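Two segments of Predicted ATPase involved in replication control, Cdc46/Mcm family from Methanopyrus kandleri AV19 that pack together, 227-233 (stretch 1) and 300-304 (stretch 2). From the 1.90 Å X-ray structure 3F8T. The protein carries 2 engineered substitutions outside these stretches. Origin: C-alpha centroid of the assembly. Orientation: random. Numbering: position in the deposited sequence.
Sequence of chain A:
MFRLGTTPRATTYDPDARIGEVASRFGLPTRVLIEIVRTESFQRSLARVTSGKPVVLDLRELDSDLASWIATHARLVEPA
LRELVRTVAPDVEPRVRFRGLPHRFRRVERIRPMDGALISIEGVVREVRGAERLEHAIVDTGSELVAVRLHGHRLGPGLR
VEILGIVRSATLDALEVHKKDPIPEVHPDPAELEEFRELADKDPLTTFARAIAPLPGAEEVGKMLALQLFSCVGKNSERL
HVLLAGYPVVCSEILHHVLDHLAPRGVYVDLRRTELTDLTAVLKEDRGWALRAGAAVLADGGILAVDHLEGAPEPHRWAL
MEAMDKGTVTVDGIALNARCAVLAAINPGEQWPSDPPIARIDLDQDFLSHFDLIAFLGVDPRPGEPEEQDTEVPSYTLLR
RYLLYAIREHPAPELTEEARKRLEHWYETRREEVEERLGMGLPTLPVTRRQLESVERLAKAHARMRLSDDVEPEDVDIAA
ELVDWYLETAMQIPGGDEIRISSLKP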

# COMPACT_ATOMS: atom_id res chain seq x y z
N LEU A 227 0.66 15.55 6.86
CA LEU A 227 -0.68 15.40 6.29
C LEU A 227 -0.64 14.54 5.02
O LEU A 227 -1.56 13.78 4.74
CB LEU A 227 -1.32 16.78 6.06
CG LEU A 227 -1.62 17.57 7.36
CD1 LEU A 227 -1.94 19.00 7.03
CD2 LEU A 227 -2.77 16.94 8.16
N GLN A 228 0.43 14.64 4.24
CA GLN A 228 0.58 13.70 3.11
C GLN A 228 0.50 12.21 3.54
O GLN A 228 -0.21 11.42 2.92
CB GLN A 228 1.85 13.97 2.31
CG GLN A 228 2.04 12.96 1.17
CD GLN A 228 3.31 13.21 0.40
OE1 GLN A 228 4.37 13.38 0.99
NE2 GLN A 228 3.20 13.24 -0.94
N LEU A 229 1.20 11.85 4.62
CA LEU A 229 1.12 10.48 5.15
C LEU A 229 -0.32 10.07 5.44
O LEU A 229 -0.75 8.98 5.09
CB LEU A 229 1.96 10.32 6.42
CG LEU A 229 3.48 10.25 6.16
CD1 LEU A 229 4.23 10.47 7.48
CD2 LEU A 229 3.89 8.93 5.52
N PHE A 230 -1.07 11.00 6.03
CA PHE A 230 -2.48 10.77 6.38
C PHE A 230 -3.45 10.87 5.19
O PHE A 230 -4.67 10.76 5.37
CB PHE A 230 -2.87 11.68 7.54
CG PHE A 230 -2.39 11.17 8.88
CD1 PHE A 230 -1.11 11.48 9.35
CD2 PHE A 230 -3.21 10.35 9.65
CE1 PHE A 230 -0.67 10.99 10.57
CE2 PHE A 230 -2.78 9.86 10.88
CZ PHE A 230 -1.50 10.18 11.34
N SER A 231 -2.90 11.04 4.00
CA SER A 231 -3.72 11.03 2.78
C SER A 231 -3.58 9.71 2.01
O SER A 231 -4.16 9.56 0.93
CB SER A 231 -3.35 12.20 1.87
OG SER A 231 -2.18 11.89 1.14
N CYS A 232 -2.78 8.79 2.54
CA CYS A 232 -2.51 7.52 1.87
C CYS A 232 -3.72 6.57 1.89
O CYS A 232 -3.78 5.65 2.70
CB CYS A 232 -1.29 6.85 2.51
SG CYS A 232 0.26 7.60 2.03
N VAL A 233 -4.68 6.80 1.01
CA VAL A 233 -5.88 5.94 0.96
C VAL A 233 -6.19 5.57 -0.48
O VAL A 233 -5.70 6.22 -1.40
CB VAL A 233 -7.12 6.59 1.66
CG1 VAL A 233 -6.81 7.03 3.11
CG2 VAL A 233 -7.62 7.75 0.88
N ASP A 300 1.77 1.29 -4.38
CA ASP A 300 0.31 1.34 -4.26
C ASP A 300 -0.13 1.37 -2.80
O ASP A 300 0.24 0.51 -2.00
CB ASP A 300 -0.33 0.15 -5.00
CG ASP A 300 -1.86 0.17 -4.95
OD1 ASP A 300 -2.47 1.14 -5.40
OD2 ASP A 300 -2.47 -0.83 -4.49
N GLY A 301 -0.91 2.39 -2.45
CA GLY A 301 -1.42 2.57 -1.10
C GLY A 301 -0.47 3.24 -0.13
O GLY A 301 -0.75 3.35 1.07
N GLY A 302 0.68 3.68 -0.62
CA GLY A 302 1.67 4.31 0.25
C GLY A 302 2.35 5.49 -0.42
O GLY A 302 1.75 6.20 -1.25
N ILE A 303 3.61 5.70 -0.04
CA ILE A 303 4.36 6.86 -0.53
C ILE A 303 5.31 6.42 -1.63
O ILE A 303 6.08 5.49 -1.46
CB ILE A 303 5.20 7.52 0.61
CG1 ILE A 303 4.29 8.01 1.75
CG2 ILE A 303 6.13 8.61 0.05
CD1 ILE A 303 3.58 9.34 1.46
N LEU A 304 5.25 7.12 -2.76
CA LEU A 304 6.31 6.99 -3.76
C LEU A 304 7.28 8.16 -3.62
O LEU A 304 6.95 9.31 -3.98
CB LEU A 304 5.74 6.89 -5.18
CG LEU A 304 6.81 6.86 -6.29
CD1 LEU A 304 7.52 5.52 -6.33
CD2 LEU A 304 6.17 7.20 -7.63
O HOH W 1 -3.34 2.90 1.91

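The two stretches lie 69 or more residues apart in sequence wherever they touch, and they meet through a small, wholly buried contact that covers 226 Å² when both sides are summed. Stretch 1 is helical from Leu-227 to Leu-229 and then turns; stretch 2 runs through two glycines into a strand at Ile-303. No direct hydrogen bond crosses between them, so the contact rests on van der Waals packing and one bridging water.

Leu-227, the first residue of stretch 1, stays out of reach of stretch 2. Gln-228 does take part, although its CA-to-CB bond points sideways: with chi1 and chi2 both t, the chain is extended, and its CG lies 3.9 Å from CD1 of Ile-303. A glutamine suits this position because its methylenes can pack against a hydrocarbon neighbour while the amide at its tip can still hydrogen-bond; here NE2 does so elsewhere in the structure. Leu-229 also starts sideways and brings its end nearer, placing CD2 3.9 Å from CG1 of Ile-303. This is a plain apolar pairing, in which two branched aliphatic side chains bury surface without any directional demand.

A type I turn from Leu-229 to Cys-232 then redirects the chain, closed by Cys-232 N donating to Leu-229 O at 3.3 Å. Phe-230 and Ser-231, within the turn, do not touch stretch 2. Ser-231 instead serves its own stretch: its N and its OG both donate to Gln-228 O, at 2.9 Å and 2.7 Å, so that a short polar side chain adds a second bond to a carbonyl in a buried setting.

Cys-232 is where the backbones come nearest, its CA 5.5 Å from that of Gly-302. Its CB points toward stretch 2, and the compact side chain fits close to the main chain there: CB is 3.8 Å from Gly-301 O, and SG is 3.9 Å from Gly-302 C. SG also meets CD1 of Ile-303 at 3.8 Å, a pairing of a polarizable sulfur with a methyl. Ile-303 thus packs against three residues of stretch 1. The positive phi of Gly-301, 83°, is itself favourable to glycine.

The polar link is indirect. Water 1 donates to Cys-232 O at 2.9 Å and to Gly-301 O at 2.8 Å, joining two carbonyls that, as acceptors, could not bond to each other. After Cys-232, Val-233 directs its CA-to-CB bond away from stretch 2.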